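PDB 6EU4: tail spike protein from Acinetobacter phage vB_AbaP_AS12, which probably recognises, and as in related phage tailspikes may degrade, the surface polysaccharide of its Acinetobacter baumannii host. Local coordinates for residues A[308-313]-A[357-362]; A[335-340]-A[386-391]; A[538-543]-A[547-552]. All coordinates share one frame; numbering follows the deposited sequence. Where two conformers were deposited one is given.

Interaction 1 (A[308-313]-A[357-362])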
loop_
_atom_site.group_PDB
_atom_site.type_symbol
_atom_site.label_atom_id
_atom_site.label_comp_id
_atom_site.label_asym_id
_atom_site.label_seq_id
_atom_site.Cartn_x
_atom_site.Cartn_y
_atom_site.Cartn_z
ATOM N N GLY A 308 -6.415 -28.827 17.546
ATOM C CA GLY A 308 -7.114 -30.067 17.274
ATOM C C GLY A 308 -8.421 -29.930 16.512
ATOM O O GLY A 308 -9.012 -30.964 16.151
ATOM N N SER A 309 -8.900 -28.695 16.284
ATOM C CA SER A 309 -10.138 -28.409 15.549
ATOM C C SER A 309 -9.843 -27.269 14.585
ATOM O O SER A 309 -10.243 -26.111 14.804
ATOM C CB SER A 309 -11.283 -28.034 16.495
ATOM O OG SER A 309 -11.634 -29.126 17.316
ATOM N N PRO A 310 -9.082 -27.549 13.534
ATOM C CA PRO A 310 -8.613 -26.474 12.652
ATOM C C PRO A 310 -9.731 -25.855 11.833
ATOM O O PRO A 310 -10.714 -26.508 11.468
ATOM C CB PRO A 310 -7.600 -27.181 11.750
ATOM C CG PRO A 310 -8.091 -28.602 11.702
ATOM C CD PRO A 310 -8.558 -28.863 13.118
ATOM N N ALA A 311 -9.559 -24.566 11.555
ATOM C CA ALA A 311 -10.301 -23.894 10.506
ATOM C C ALA A 311 -9.836 -24.427 9.161
ATOM O O ALA A 311 -8.762 -25.022 9.040
ATOM C CB ALA A 311 -10.080 -22.377 10.587
ATOM N N LYS A 312 -10.644 -24.214 8.136
ATOM C CA LYS A 312 -10.172 -24.559 6.801
ATOM C C LYS A 312 -9.107 -23.579 6.343
ATOM O O LYS A 312 -8.056 -23.988 5.827
ATOM C CB LYS A 312 -11.337 -24.613 5.818
ATOM C CG LYS A 312 -12.188 -25.874 6.026
ATOM C CD LYS A 312 -13.301 -25.986 4.957
ATOM C CE LYS A 312 -14.320 -27.085 5.256
ATOM N NZ LYS A 312 -13.726 -28.339 5.814
ATOM N N ALA A 313 -9.355 -22.282 6.530
ATOM C CA ALA A 313 -8.392 -21.259 6.145
ATOM C C ALA A 313 -8.618 -20.000 6.961
ATOM O O ALA A 313 -9.751 -19.676 7.322
ATOM C CB ALA A 313 -8.497 -20.905 4.658
ATOM N N ASN A 357 1.063 -25.007 11.808
ATOM C CA ASN A 357 0.839 -25.602 10.494
ATOM C C ASN A 357 1.070 -27.113 10.567
ATOM O O ASN A 357 2.028 -27.670 10.021
ATOM C CB ASN A 357 1.736 -24.947 9.447
ATOM C CG ASN A 357 3.236 -25.034 9.793
ATOM O OD1 ASN A 357 3.651 -24.807 10.929
ATOM N ND2 ASN A 357 4.038 -25.373 8.805
ATOM N N LYS A 358 0.135 -27.780 11.250
ATOM C CA LYS A 358 0.228 -29.217 11.496
ATOM C C LYS A 358 -0.999 -29.993 11.027
ATOM O O LYS A 358 -1.180 -31.150 11.436
ATOM C CB LYS A 358 0.460 -29.492 12.985
ATOM C CG LYS A 358 -0.639 -28.949 13.891
ATOM C CD LYS A 358 -0.379 -29.324 15.372
ATOM C CE LYS A 358 -1.521 -28.856 16.257
ATOM N NZ LYS A 358 -1.272 -29.145 17.699
ATOM N N TYR A 359 -1.838 -29.408 10.180
ATOM C CA TYR A 359 -3.126 -29.994 9.842
ATOM C C TYR A 359 -3.163 -30.466 8.394
ATOM O O TYR A 359 -2.590 -29.836 7.499
ATOM C CB TYR A 359 -4.244 -28.996 10.114
ATOM C CG TYR A 359 -4.289 -28.604 11.565
ATOM C CD1 TYR A 359 -4.815 -29.487 12.510
ATOM C CD2 TYR A 359 -3.795 -27.385 12.003
ATOM C CE1 TYR A 359 -4.866 -29.165 13.823
ATOM C CE2 TYR A 359 -3.837 -27.050 13.347
ATOM C CZ TYR A 359 -4.370 -27.964 14.247
ATOM O OH TYR A 359 -4.450 -27.696 15.592
ATOM N N LYS A 360 -3.867 -31.573 8.179
ATOM C CA LYS A 360 -3.957 -32.210 6.876
ATOM C C LYS A 360 -5.390 -32.638 6.603
ATOM O O LYS A 360 -6.106 -33.050 7.528
ATOM C CB LYS A 360 -3.044 -33.443 6.786
ATOM C CG LYS A 360 -1.579 -33.115 6.978
ATOM C CD LYS A 360 -0.684 -34.342 6.965
ATOM C CE LYS A 360 0.747 -33.908 7.137
ATOM N NZ LYS A 360 1.680 -35.086 7.177
ATOM N N PRO A 361 -5.813 -32.605 5.339
ATOM C CA PRO A 361 -7.126 -33.139 4.976
ATOM C C PRO A 361 -7.126 -34.657 4.989
ATOM O O PRO A 361 -6.097 -35.309 4.819
ATOM C CB PRO A 361 -7.332 -32.604 3.551
ATOM C CG PRO A 361 -5.954 -32.612 2.972
ATOM C CD PRO A 361 -5.058 -32.167 4.147
ATOM N N ALA A 362 -8.320 -35.223 5.172
ATOM C CA ALA A 362 -8.454 -36.675 5.121
ATOM C C ALA A 362 -8.089 -37.210 3.742
ATOM O O ALA A 362 -7.423 -38.246 3.624
ATOM C CB ALA A 362 -9.887 -37.088 5.481
#
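Pro310 packs obliquely over one face of the Tyr359 ring, and the hydroxyl of the same tyrosine receives a backbone N-H from Gly308. The apolar part is a CH-pi contact: Pro310 CB stands 3.6 Å from the centroid of the Tyr359 ring, 13° off its normal, squarely over the face. The neighbouring methylene slides toward the rim, with Pro310 CG 3.5 Å from Tyr359 CD1. The opposite face carries Lys358 CG, displaced toward the rim. The torsion about CA-CB puts Tyr359 CG anti to its own carbonyl carbon (chi1 -61°), and the ring thereby reaches across to the 308-310 turn.

The polar part is one nearly straight hydrogen bond, Gly308 N to Tyr359 OH, 3.0 Å long with 167° at the hydrogen, arriving at the ring's edge. The hydroxyl is also hydrogen-bonded to His333, while Lys358 forms a salt bridge with Asp307. Gly308 has a positive phi, at which a side chain would jam against the preceding carbonyl O, so the position calls for glycine. With an aliphatic group on each face and its hydroxyl gripped by two partners, the phenol probably has little freedom to rotate, although the contact lies at the protein surface.

Interaction 2 (A[335-340]-A[386-391])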
loop_
_atom_site.group_PDB
_atom_site.type_symbol
_atom_site.label_atom_id
_atom_site.label_comp_id
_atom_site.label_asym_id
_atom_site.label_seq_id
_atom_site.Cartn_x
_atom_site.Cartn_y
_atom_site.Cartn_z
ATOM N N GLN A 335 -5.949 -25.350 8.082
ATOM C CA GLN A 335 -5.295 -26.129 7.037
ATOM C C GLN A 335 -4.548 -25.229 6.062
ATOM O O GLN A 335 -3.466 -25.587 5.590
ATOM C CB GLN A 335 -6.312 -26.984 6.296
ATOM C CG GLN A 335 -5.664 -27.942 5.306
ATOM C CD GLN A 335 -6.709 -28.748 4.556
ATOM O OE1 GLN A 335 -7.608 -29.322 5.168
ATOM N NE2 GLN A 335 -6.621 -28.756 3.233
ATOM N N ASN A 336 -5.117 -24.076 5.726
ATOM C CA ASN A 336 -4.442 -23.086 4.898
ATOM C C ASN A 336 -4.396 -21.755 5.627
ATOM O O ASN A 336 -5.320 -21.409 6.368
ATOM C CB ASN A 336 -5.155 -22.812 3.555
ATOM C CG ASN A 336 -5.449 -24.062 2.715
ATOM O OD1 ASN A 336 -6.538 -24.160 2.151
ATOM N ND2 ASN A 336 -4.492 -24.972 2.576
ATOM N N PHE A 337 -3.336 -20.992 5.371
ATOM C CA PHE A 337 -3.324 -19.584 5.743
ATOM C C PHE A 337 -4.160 -18.798 4.744
ATOM O O PHE A 337 -5.109 -18.112 5.127
ATOM C CB PHE A 337 -1.881 -19.078 5.806
ATOM C CG PHE A 337 -1.728 -17.602 6.079
ATOM C CD1 PHE A 337 -1.603 -17.128 7.378
ATOM C CD2 PHE A 337 -1.617 -16.707 5.026
ATOM C CE1 PHE A 337 -1.421 -15.784 7.624
ATOM C CE2 PHE A 337 -1.452 -15.362 5.245
ATOM C CZ PHE A 337 -1.335 -14.889 6.552
ATOM N N LEU A 338 -3.856 -18.953 3.458
ATOM C CA LEU A 338 -4.593 -18.336 2.372
ATOM C C LEU A 338 -4.958 -19.428 1.388
ATOM O O LEU A 338 -4.080 -20.154 0.902
ATOM C CB LEU A 338 -3.772 -17.264 1.672
ATOM C CG LEU A 338 -4.370 -16.742 0.348
ATOM C CD1 LEU A 338 -5.710 -16.065 0.572
ATOM C CD2 LEU A 338 -3.365 -15.786 -0.304
ATOM N N TYR A 339 -6.248 -19.560 1.125
ATOM C CA TYR A 339 -6.746 -20.275 -0.038
ATOM C C TYR A 339 -7.126 -19.233 -1.088
ATOM O O TYR A 339 -8.017 -18.416 -0.851
ATOM C CB TYR A 339 -7.953 -21.141 0.322
ATOM C CG TYR A 339 -8.530 -21.833 -0.881
ATOM C CD1 TYR A 339 -8.021 -23.045 -1.304
ATOM C CD2 TYR A 339 -9.572 -21.263 -1.610
ATOM C CE1 TYR A 339 -8.540 -23.696 -2.429
ATOM C CE2 TYR A 339 -10.099 -21.903 -2.725
ATOM C CZ TYR A 339 -9.566 -23.110 -3.135
ATOM O OH TYR A 339 -10.065 -23.754 -4.250
ATOM N N ALA A 340 -6.457 -19.267 -2.240
ATOM C CA ALA A 340 -6.683 -18.306 -3.320
ATOM C C ALA A 340 -7.030 -19.084 -4.577
ATOM O O ALA A 340 -6.236 -19.915 -5.038
ATOM C CB ALA A 340 -5.457 -17.431 -3.572
ATOM N N GLY A 386 7.197 -9.000 4.909
ATOM C CA GLY A 386 6.413 -9.695 5.900
ATOM C C GLY A 386 7.219 -10.714 6.687
ATOM O O GLY A 386 8.342 -11.100 6.337
ATOM N N SER A 387 6.599 -11.124 7.784
ATOM C CA SER A 387 7.134 -12.144 8.673
ATOM C C SER A 387 6.003 -13.109 8.989
ATOM O O SER A 387 4.918 -12.693 9.410
ATOM C CB SER A 387 7.709 -11.536 9.959
ATOM O OG SER A 387 6.700 -10.930 10.726
ATOM N N PHE A 388 6.248 -14.392 8.755
ATOM C CA PHE A 388 5.206 -15.421 8.869
ATOM C C PHE A 388 5.628 -16.492 9.859
ATOM O O PHE A 388 6.530 -17.295 9.576
ATOM C CB PHE A 388 4.908 -16.023 7.508
ATOM C CG PHE A 388 4.304 -15.040 6.550
ATOM C CD1 PHE A 388 5.115 -14.253 5.745
ATOM C CD2 PHE A 388 2.926 -14.868 6.489
ATOM C CE1 PHE A 388 4.559 -13.345 4.863
ATOM C CE2 PHE A 388 2.368 -13.954 5.637
ATOM C CZ PHE A 388 3.179 -13.178 4.824
ATOM N N GLY A 389 4.936 -16.516 10.995
ATOM C CA GLY A 389 5.274 -17.368 12.114
ATOM C C GLY A 389 4.741 -18.781 11.971
ATOM O O GLY A 389 4.113 -19.300 12.900
ATOM N N PHE A 390 5.000 -19.425 10.825
ATOM C CA PHE A 390 4.644 -20.827 10.647
ATOM C C PHE A 390 5.549 -21.654 11.560
ATOM O O PHE A 390 6.776 -21.605 11.427
ATOM C CB PHE A 390 4.829 -21.239 9.188
ATOM C CG PHE A 390 4.036 -20.397 8.205
ATOM C CD1 PHE A 390 2.704 -20.085 8.443
ATOM C CD2 PHE A 390 4.629 -19.938 7.051
ATOM C CE1 PHE A 390 1.988 -19.307 7.544
ATOM C CE2 PHE A 390 3.939 -19.172 6.150
ATOM C CZ PHE A 390 2.623 -18.835 6.386
ATOM N N ALA A 391 4.956 -22.391 12.503
ATOM C CA ALA A 391 5.744 -22.947 13.601
ATOM C C ALA A 391 6.646 -24.086 13.160
ATOM O O ALA A 391 7.693 -24.307 13.789
ATOM C CB ALA A 391 4.823 -23.430 14.727
#
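The ring of Phe337 receives the edges of two other phenylalanines, Phe388 and Phe390, both directed at its face in offset edge-to-face pairs. The Phe388 and Phe337 planes stand at 86° with centroids 5.7 Å apart; for Phe390 and Phe337 the angle is 81° and the separation 6.0 Å. Neither approach is centred. Phe337 CZ lies in the plane of the Phe388 ring at its edge, 3.9 Å from Phe388 CE2, whereas Phe337 CD1 lies near the plane of Phe390, 4.2 Å from Phe390 CE1. Phe388 thus meets the CZ end of Phe337 and Phe390 the CD1 side. Phe388 CB lies 3.5 Å above one face of Phe390, toward its rim, which ties the two donors of edges to each other.

Phe337 CG is anti to its backbone N (chi1 175°), and this extends the ring from the corner at 337 toward strand 387-390. The backbones stay well apart, 9.4 Å between Phe337 CA and Phe390 CA, and the rings bridge that distance across the interior of a parallel beta-helix, probably right-handed as in other phage tailspikes. Strand 336-341 pairs in parallel with 311-318 and 371-376, whereas 387-390 pairs with 351-355 and 422-423.

The aromatic cluster extends to Phe315 and Phe350, each edge-to-face with Phe337, and to Phe373; Phe350 also lies parallel to Phe388. No hydrogen bond crosses between 335-340 and 386-391, so the contact is wholly apolar, and all three of its phenylalanines are buried. Gly389, the centre of an inverse gamma turn, separates Phe388 from Phe390; the accompanying backbone bond from Phe390 N to Phe388 O is weak. Just before the start of strand 387-390, Gly386 N is hydrogen-bonded to Glu344 of a second subunit.

Interaction 3 (A[538-543]-A[547-552])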
loop_
_atom_site.group_PDB
_atom_site.type_symbol
_atom_site.label_atom_id
_atom_site.label_comp_id
_atom_site.label_asym_id
_atom_site.label_seq_id
_atom_site.Cartn_x
_atom_site.Cartn_y
_atom_site.Cartn_z
ATOM N N LEU A 538 33.240 -26.562 -19.866
ATOM C CA LEU A 538 34.606 -26.092 -20.046
ATOM C C LEU A 538 35.254 -26.042 -18.666
ATOM O O LEU A 538 34.771 -25.321 -17.784
ATOM C CB LEU A 538 34.615 -24.706 -20.686
ATOM C CG LEU A 538 35.928 -23.916 -20.668
ATOM C CD1 LEU A 538 37.068 -24.672 -21.319
ATOM C CD2 LEU A 538 35.715 -22.554 -21.337
ATOM N N ALA A 539 36.315 -26.817 -18.474
ATOM C CA ALA A 539 37.001 -26.900 -17.186
ATOM C C ALA A 539 38.401 -26.317 -17.289
ATOM O O ALA A 539 39.163 -26.662 -18.205
ATOM C CB ALA A 539 37.078 -28.343 -16.690
ATOM N N PHE A 540 38.725 -25.423 -16.339
ATOM C CA PHE A 540 40.057 -24.864 -16.160
ATOM C C PHE A 540 40.696 -25.545 -14.954
ATOM O O PHE A 540 40.300 -25.289 -13.812
ATOM C CB PHE A 540 39.994 -23.355 -15.928
ATOM C CG PHE A 540 39.452 -22.577 -17.092
ATOM C CD1 PHE A 540 40.305 -22.139 -18.092
ATOM C CD2 PHE A 540 38.108 -22.257 -17.179
ATOM C CE1 PHE A 540 39.828 -21.414 -19.169
ATOM C CE2 PHE A 540 37.627 -21.520 -18.264
ATOM C CZ PHE A 540 38.488 -21.097 -19.249
ATOM N N ALA A 541 41.658 -26.428 -15.210
ATOM C CA ALA A 541 42.454 -27.050 -14.153
ATOM C C ALA A 541 43.609 -26.114 -13.831
ATOM O O ALA A 541 44.603 -26.074 -14.557
ATOM C CB ALA A 541 42.950 -28.422 -14.595
ATOM N N ILE A 542 43.501 -25.385 -12.717
ATOM C CA ILE A 542 44.329 -24.208 -12.457
ATOM C C ILE A 542 45.494 -24.597 -11.549
ATOM O O ILE A 542 45.301 -24.922 -10.374
ATOM C CB ILE A 542 43.499 -23.077 -11.836
ATOM C CG1 ILE A 542 42.343 -22.684 -12.766
ATOM C CG2 ILE A 542 44.390 -21.868 -11.514
ATOM C CD1 ILE A 542 41.383 -21.705 -12.164
ATOM N N SER A 543 46.716 -24.526 -12.083
ATOM C CA SER A 543 47.936 -24.615 -11.297
ATOM C C SER A 543 48.476 -23.199 -11.070
ATOM O O SER A 543 47.914 -22.210 -11.545
ATOM C CB SER A 543 48.968 -25.520 -11.985
ATOM O OG SER A 543 48.498 -26.864 -12.063
ATOM N N ALA A 547 47.746 -23.892 -16.723
ATOM C CA ALA A 547 46.494 -24.631 -16.647
ATOM C C ALA A 547 46.415 -25.620 -17.800
ATOM O O ALA A 547 47.126 -25.499 -18.803
ATOM C CB ALA A 547 45.279 -23.697 -16.683
ATOM N N THR A 548 45.546 -26.612 -17.634
ATOM C CA THR A 548 45.057 -27.408 -18.742
ATOM C C THR A 548 43.584 -27.081 -18.938
ATOM O O THR A 548 42.866 -26.758 -17.985
ATOM C CB THR A 548 45.264 -28.921 -18.514
ATOM O OG1 THR A 548 44.720 -29.327 -17.253
ATOM C CG2 THR A 548 46.748 -29.267 -18.559
ATOM N N PHE A 549 43.161 -27.129 -20.196
ATOM C CA PHE A 549 41.846 -26.669 -20.622
ATOM C C PHE A 549 41.094 -27.848 -21.233
ATOM O O PHE A 549 41.632 -28.543 -22.096
ATOM C CB PHE A 549 41.980 -25.542 -21.640
ATOM C CG PHE A 549 42.982 -24.478 -21.260
ATOM C CD1 PHE A 549 42.693 -23.558 -20.267
ATOM C CD2 PHE A 549 44.192 -24.360 -21.936
ATOM C CE1 PHE A 549 43.604 -22.576 -19.921
ATOM C CE2 PHE A 549 45.100 -23.368 -21.592
ATOM C CZ PHE A 549 44.799 -22.479 -20.582
ATOM N N TRP A 550 39.836 -28.037 -20.823
ATOM C CA TRP A 550 39.106 -29.259 -21.113
ATOM C C TRP A 550 37.663 -28.955 -21.507
ATOM O O TRP A 550 37.010 -28.115 -20.876
ATOM C CB TRP A 550 39.074 -30.173 -19.890
ATOM C CG TRP A 550 40.418 -30.548 -19.320
ATOM C CD1 TRP A 550 41.199 -29.798 -18.476
ATOM C CD2 TRP A 550 41.114 -31.781 -19.519
ATOM N NE1 TRP A 550 42.334 -30.493 -18.152
ATOM C CE2 TRP A 550 42.303 -31.717 -18.769
ATOM C CE3 TRP A 550 40.844 -32.940 -20.258
ATOM C CZ2 TRP A 550 43.229 -32.759 -18.741
ATOM C CZ3 TRP A 550 41.762 -33.985 -20.215
ATOM C CH2 TRP A 550 42.946 -33.879 -19.471
ATOM N N LEU A 551 37.164 -29.697 -22.505
ATOM C CA LEU A 551 35.776 -29.645 -22.940
ATOM C C LEU A 551 35.151 -31.034 -22.904
ATOM O O LEU A 551 35.800 -32.023 -23.244
ATOM C CB LEU A 551 35.662 -29.099 -24.362
ATOM C CG LEU A 551 36.112 -27.649 -24.576
ATOM C CD1 LEU A 551 36.023 -27.282 -26.051
ATOM C CD2 LEU A 551 35.272 -26.675 -23.774
ATOM N N ARG A 552 33.875 -31.099 -22.538
ATOM C CA ARG A 552 33.104 -32.317 -22.769
ATOM C C ARG A 552 31.639 -31.954 -22.979
ATOM O O ARG A 552 31.202 -30.855 -22.655
ATOM C CB ARG A 552 33.249 -33.320 -21.624
ATOM C CG ARG A 552 32.606 -32.892 -20.281
ATOM C CD ARG A 552 32.574 -34.066 -19.299
ATOM N NE ARG A 552 32.065 -33.641 -18.003
ATOM C CZ ARG A 552 31.966 -34.425 -16.934
ATOM N NH1 ARG A 552 32.320 -35.708 -16.979
ATOM N NH2 ARG A 552 31.508 -33.917 -15.803
#
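Trp550 faces Ala539 and Ala541 across an antiparallel hairpin. Its CB lies 4.2 Å from Ala539 CB, as expected for the antiparallel hydrogen-bonded pair that these two residues form. With CG anti to the carbonyl carbon (chi1 -56°), the indole runs back along its strand: Trp550 CD1 comes 3.7 Å from Ala539 O, which lies at the ring edge, and NE1 passes 4.2 Å from Ala541 CB. There NE1 donates a 2.8 Å hydrogen bond to Thr548 OG1, the acceptor lying 18° out of the indole plane; that hydroxyl also touches Ala541 CB.

Between the strands, backbone bonds pair Ala539 with Trp550 and Ala541 with Thr548; the shortest is Ala539 N to Trp550 O, 2.8 Å. On the other face Phe540 and Phe549 meet rim to rim, planes at 84°, with Phe540 CD1 3.5 Å from Phe549 CD1, while Leu538 CD1 packs 3.6 Å from Leu551 CD2.

Strands 535-542 and 547-554 are adjacent in a mixed sheet, flanked by 520-526 and 564-565. Trp550 packs on Pro514, Trp563 and Arg565, whereas the Leu538-Phe540 face meets Trp525 and Thr553 of a second subunit, and Leu551 meets Phe549 of the third.

How the interactions relate
From the N terminus, 308-313 comes first, followed by 335-340, then 357-362, which closes interaction 1 over 44 residues, and finally 386-391, which closes interaction 2 over 46. The two loops therefore cross, neither nesting inside the other. Their centres are 12 Å apart, and they touch through probable backbone hydrogen bonds, Ala311 to Gln335 and Lys312 to Asn336, between the neighbouring strands 311-318 and 336-341. Interaction 1 ties surface loops of the beta-helix, interaction 2 its interior. Interaction 3 follows in series as a local hairpin in a separate sheet later in the chain, its nearest atoms about 38 Å from either; like interaction 2, it touches the second subunit.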